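Local coordinates for protein SAM-dependent methyltransferase (Pyrococcus horikoshii, PDB 1WZN) that probably transfers a methyl group from S-adenosylmethionine to a substrate not yet identified, and is captured here with the demethylated product S-adenosylhomocysteine, at residues Tyr2-Leu7 / Phe201-Glu206. Sequence-based numbering, arbitrary orientation.
With SAH (S-adenosyl-L-homocysteine), chain F.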
ATOM      1  N   TYR A   2     -31.068  -2.646  -0.581  1.00 25.39           N
ATOM      2  CA  TYR A   2     -31.835  -2.432   0.642  1.00 22.49           C
ATOM      3  C   TYR A   2     -31.800  -3.584   1.647  1.00 22.30           C
ATOM      4  O   TYR A   2     -32.571  -3.578   2.609  1.00 21.08           O
ATOM      5  CB  TYR A   2     -33.297  -2.110   0.316  1.00 21.51           C
ATOM      6  CG  TYR A   2     -33.492  -0.968  -0.660  1.00 19.58           C
ATOM      7  CD1 TYR A   2     -32.791   0.231  -0.520  1.00 20.48           C
ATOM      8  CD2 TYR A   2     -34.417  -1.075  -1.699  1.00 23.53           C
ATOM      9  CE1 TYR A   2     -33.012   1.301  -1.389  1.00 21.65           C
ATOM     10  CE2 TYR A   2     -34.646  -0.014  -2.576  1.00 24.91           C
ATOM     11  CZ  TYR A   2     -33.943   1.169  -2.413  1.00 24.64           C
ATOM     12  OH  TYR A   2     -34.188   2.224  -3.264  1.00 25.97           O
ATOM     13  N   GLU A   3     -30.917  -4.561   1.442  1.00 21.46           N
ATOM     14  CA  GLU A   3     -30.816  -5.692   2.373  1.00 22.42           C
ATOM     15  C   GLU A   3     -30.603  -5.212   3.806  1.00 20.85           C
ATOM     16  O   GLU A   3     -31.056  -5.844   4.762  1.00 20.78           O
ATOM     17  CB  GLU A   3     -29.639  -6.604   2.013  1.00 25.10           C
ATOM     18  CG  GLU A   3     -29.725  -7.305   0.677  1.00 29.31           C
ATOM     19  CD  GLU A   3     -29.589  -6.361  -0.503  1.00 31.01           C
ATOM     20  OE1 GLU A   3     -28.928  -5.295  -0.377  1.00 30.77           O
ATOM     21  OE2 GLU A   3     -30.134  -6.709  -1.568  1.00 33.43           O
ATOM     22  N   LEU A   4     -29.886  -4.104   3.947  1.00 20.95           N
ATOM     23  CA  LEU A   4     -29.585  -3.540   5.259  1.00 21.97           C
ATOM     24  C   LEU A   4     -30.817  -2.989   5.975  1.00 22.38           C
ATOM     25  O   LEU A   4     -30.853  -2.931   7.205  1.00 22.81           O
ATOM     26  CB  LEU A   4     -28.547  -2.428   5.102  1.00 23.95           C
ATOM     27  CG  LEU A   4     -27.991  -1.743   6.349  1.00 23.77           C
ATOM     28  CD1 LEU A   4     -27.244  -2.757   7.211  1.00 25.67           C
ATOM     29  CD2 LEU A   4     -27.057  -0.615   5.924  1.00 24.54           C
ATOM     30  N   TYR A   5     -31.832  -2.610   5.201  1.00 20.80           N
ATOM     31  CA  TYR A   5     -33.046  -2.012   5.751  1.00 20.06           C
ATOM     32  C   TYR A   5     -34.245  -2.938   5.851  1.00 20.73           C
ATOM     33  O   TYR A   5     -35.316  -2.540   6.319  1.00 21.17           O
ATOM     34  CB  TYR A   5     -33.403  -0.789   4.912  1.00 19.88           C
ATOM     35  CG  TYR A   5     -32.188   0.061   4.647  1.00 20.54           C
ATOM     36  CD1 TYR A   5     -31.353   0.440   5.695  1.00 19.73           C
ATOM     37  CD2 TYR A   5     -31.847   0.458   3.355  1.00 19.10           C
ATOM     38  CE1 TYR A   5     -30.214   1.188   5.472  1.00 20.36           C
ATOM     39  CE2 TYR A   5     -30.702   1.212   3.120  1.00 19.55           C
ATOM     40  CZ  TYR A   5     -29.892   1.569   4.185  1.00 19.70           C
ATOM     41  OH  TYR A   5     -28.742   2.291   3.983  1.00 22.20           O
ATOM     42  N   THR A   6     -34.064  -4.174   5.411  1.00 19.80           N
ATOM     43  CA  THR A   6     -35.128  -5.161   5.481  1.00 21.15           C
ATOM     44  C   THR A   6     -34.706  -6.353   6.338  1.00 21.52           C
ATOM     45  O   THR A   6     -35.041  -6.463   7.509  1.00 20.11           O
ATOM     46  CB  THR A   6     -35.485  -5.603   4.057  1.00 21.56           C
ATOM     47  OG1 THR A   6     -34.296  -5.998   3.362  1.00 22.45           O
ATOM     48  CG2 THR A   6     -36.136  -4.446   3.300  1.00 23.16           C
ATOM     49  N   LEU A   7     -33.956  -7.279   5.720  1.00 21.98           N
ATOM     50  CA  LEU A   7     -33.549  -8.461   6.469  1.00 21.50           C
ATOM     51  C   LEU A   7     -32.619  -8.126   7.649  1.00 20.17           C
ATOM     52  O   LEU A   7     -32.587  -8.825   8.653  1.00 21.17           O
ATOM     53  CB  LEU A   7     -32.901  -9.463   5.510  1.00 24.97           C
ATOM     54  CG  LEU A   7     -33.910 -10.034   4.506  1.00 28.88           C
ATOM     55  CD1 LEU A   7     -33.327 -10.189   3.101  1.00 32.29           C
ATOM     56  CD2 LEU A   7     -34.447 -11.412   4.905  1.00 32.23           C
ATOM     57  N   PHE A 201     -25.759 -12.389   5.245  1.00 19.31           N
ATOM     58  CA  PHE A 201     -26.542 -11.545   4.353  1.00 19.52           C
ATOM     59  C   PHE A 201     -25.603 -10.588   3.639  1.00 19.75           C
ATOM     60  O   PHE A 201     -24.659 -10.069   4.238  1.00 20.51           O
ATOM     61  CB  PHE A 201     -27.571 -10.752   5.157  1.00 19.94           C
ATOM     62  CG  PHE A 201     -28.607 -11.605   5.817  1.00 21.09           C
ATOM     63  CD1 PHE A 201     -29.655 -12.146   5.079  1.00 23.31           C
ATOM     64  CD2 PHE A 201     -28.529 -11.887   7.175  1.00 25.22           C
ATOM     65  CE1 PHE A 201     -30.612 -12.954   5.686  1.00 23.88           C
ATOM     66  CE2 PHE A 201     -29.483 -12.695   7.790  1.00 27.08           C
ATOM     67  CZ  PHE A 201     -30.523 -13.228   7.044  1.00 23.43           C
ATOM     68  N   LEU A 202     -25.867 -10.349   2.362  1.00 17.44           N
ATOM     69  CA  LEU A 202     -25.023  -9.459   1.581  1.00 17.67           C
ATOM     70  C   LEU A 202     -25.727  -8.166   1.200  1.00 16.09           C
ATOM     71  O   LEU A 202     -26.748  -8.186   0.514  1.00 17.92           O
ATOM     72  CB  LEU A 202     -24.556 -10.163   0.297  1.00 19.27           C
ATOM     73  CG  LEU A 202     -23.786  -9.290  -0.705  1.00 20.52           C
ATOM     74  CD1 LEU A 202     -22.421  -8.934  -0.141  1.00 20.54           C
ATOM     75  CD2 LEU A 202     -23.634 -10.035  -2.029  1.00 22.13           C
ATOM     76  N   VAL A 203     -25.187  -7.047   1.658  1.00 17.00           N
ATOM     77  CA  VAL A 203     -25.740  -5.746   1.305  1.00 18.92           C
ATOM     78  C   VAL A 203     -25.031  -5.402   0.006  1.00 20.57           C
ATOM     79  O   VAL A 203     -23.826  -5.609  -0.115  1.00 18.91           O
ATOM     80  CB  VAL A 203     -25.396  -4.660   2.353  1.00 19.83           C
ATOM     81  CG1 VAL A 203     -25.903  -3.303   1.871  1.00 22.55           C
ATOM     82  CG2 VAL A 203     -26.012  -5.006   3.698  1.00 19.28           C
ATOM     83  N   ASP A 204     -25.777  -4.904  -0.971  1.00 21.47           N
ATOM     84  CA  ASP A 204     -25.200  -4.534  -2.252  1.00 23.25           C
ATOM     85  C   ASP A 204     -26.062  -3.429  -2.851  1.00 22.87           C
ATOM     86  O   ASP A 204     -27.040  -3.696  -3.547  1.00 23.36           O
ATOM     87  CB  ASP A 204     -25.153  -5.756  -3.175  1.00 25.58           C
ATOM     88  CG  ASP A 204     -24.512  -5.454  -4.515  1.00 30.18           C
ATOM     89  OD1 ASP A 204     -23.596  -4.610  -4.565  1.00 32.25           O
ATOM     90  OD2 ASP A 204     -24.917  -6.076  -5.516  1.00 34.97           O
ATOM     91  N   ASP A 205     -25.696  -2.186  -2.561  1.00 21.75           N
ATOM     92  CA  ASP A 205     -26.450  -1.036  -3.046  1.00 22.31           C
ATOM     93  C   ASP A 205     -25.654  -0.166  -3.996  1.00 21.25           C
ATOM     94  O   ASP A 205     -24.454   0.023  -3.819  1.00 22.34           O
ATOM     95  CB  ASP A 205     -26.898  -0.155  -1.883  1.00 25.00           C
ATOM     96  CG  ASP A 205     -27.784  -0.883  -0.900  1.00 27.83           C
ATOM     97  OD1 ASP A 205     -28.642  -1.673  -1.343  1.00 31.47           O
ATOM     98  OD2 ASP A 205     -27.626  -0.644   0.314  1.00 29.96           O
ATOM     99  N   GLU A 206     -26.340   0.377  -4.994  1.00 21.14           N
ATOM    100  CA  GLU A 206     -25.703   1.267  -5.948  1.00 22.87           C
ATOM    101  C   GLU A 206     -25.844   2.679  -5.393  1.00 21.34           C
ATOM    102  O   GLU A 206     -26.959   3.143  -5.141  1.00 22.75           O
ATOM    103  CB  GLU A 206     -26.391   1.187  -7.310  1.00 26.70           C
ATOM    104  CG  GLU A 206     -25.762   2.114  -8.341  1.00 33.06           C
ATOM    105  CD  GLU A 206     -26.479   2.085  -9.676  1.00 36.66           C
ATOM    106  OE1 GLU A 206     -27.620   2.584  -9.751  1.00 38.56           O
ATOM    107  OE2 GLU A 206     -25.896   1.562 -10.649  1.00 39.61           O
TER
HETATM  108  N   SAH F1001     -31.688   8.677   8.757  1.00 16.53           N
HETATM  109  CA  SAH F1001     -31.343   7.347   9.419  1.00 16.95           C
HETATM  110  CB  SAH F1001     -31.117   6.180   8.498  1.00 18.90           C
HETATM  111  CG  SAH F1001     -29.998   6.189   7.470  1.00 17.92           C
HETATM  112  SD  SAH F1001     -30.166   4.609   6.522  1.00 17.57           S
HETATM  113  C   SAH F1001     -30.066   7.628  10.332  1.00 18.08           C
HETATM  114  O   SAH F1001     -29.573   8.771  10.377  1.00 17.25           O
HETATM  115  OXT SAH F1001     -29.622   6.613  11.001  1.00 20.54           O
HETATM  116  C5' SAH F1001     -30.839   5.097   4.980  1.00 16.16           C
HETATM  117  C4' SAH F1001     -32.443   5.031   4.997  1.00 15.87           C
HETATM  118  O4' SAH F1001     -32.788   5.423   3.664  1.00 17.24           O
HETATM  119  C3' SAH F1001     -33.050   3.655   5.154  1.00 17.57           C
HETATM  120  O3' SAH F1001     -33.859   3.596   6.330  1.00 16.94           O
HETATM  121  C2' SAH F1001     -33.841   3.456   3.796  1.00 15.43           C
HETATM  122  O2' SAH F1001     -35.008   2.660   3.959  1.00 18.24           O
HETATM  123  C1' SAH F1001     -34.115   4.888   3.375  1.00 15.89           C
HETATM  124  N9  SAH F1001     -34.397   5.122   2.083  1.00 17.41           N
HETATM  125  C8  SAH F1001     -33.698   4.887   0.906  1.00 17.36           C
HETATM  126  N7  SAH F1001     -34.297   5.259  -0.178  1.00 17.55           N
HETATM  127  C5  SAH F1001     -35.531   5.804   0.275  1.00 17.74           C
HETATM  128  C6  SAH F1001     -36.627   6.385  -0.446  1.00 17.62           C
HETATM  129  N6  SAH F1001     -36.660   6.511  -1.780  1.00 17.64           N
HETATM  130  N1  SAH F1001     -37.674   6.816   0.343  1.00 15.44           N
HETATM  131  C2  SAH F1001     -37.680   6.706   1.703  1.00 17.18           C
HETATM  132  N3  SAH F1001     -36.644   6.155   2.428  1.00 16.44           N
HETATM  133  C4  SAH F1001     -35.610   5.727   1.653  1.00 16.93           C
HETATM  134  O   HOH W   1     -29.088  -1.802   1.945  1.00 27.01           O
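In this Rossmann-like methyltransferase the N-terminal segment 2-7 lies between the cofactor and strand 198-208, an outermost strand of the four-stranded antiparallel sheet that accompanies the nucleotide-binding domain, and it illustrates how one short loop can serve two surfaces. On the ligand side, one face of the Y5 ring meets the C2'-C3' edge of the ribose: SAH C3' sits 3.5 Å above the ring plane, over its centre, while CB of L4 covers the opposite face nearer the rim. Y5 CE1 approaches the sulfur SD of SAH to 3.6 Å, and the hydroxyl at the ring's tip is hydrogen-bonded to that of Y118. An alanine in place of Y5 would remove this whole ring and would probably leave the ribose and sulfur less well packed, with the Y118 hydroxyl deprived of one partner.

On the strand side, two hydrogen bonds join the loop to the sheet. E3, with CG anti to its carbonyl carbon and the chain bent at chi2 (69°), folds over the strand backbone so that CG lies 3.1 Å from O of L202. Its OE1 then accepts the N-H of D204 at 3.2 Å, met from above the carboxylate plane, whereas OE2 is hydrogen-bonded to the N of M1. Separately, L4 CB makes an apolar contact with V203 CG2, and at the earlier end of segment 201-206 L7 CB meets CE1 of F201. The carboxylates of E3 and D205 come close, OE1 to OD1 3.8 Å, which would tend to raise their proton affinity, an effect probably offset by the N-H donors and the N of M1. D205 spends its other oxygen, OD2, on Y118 and on a water that also accepts from N of L4; its OD1 uses the syn lone pair to take the N-H of Y2 at 2.7 Å.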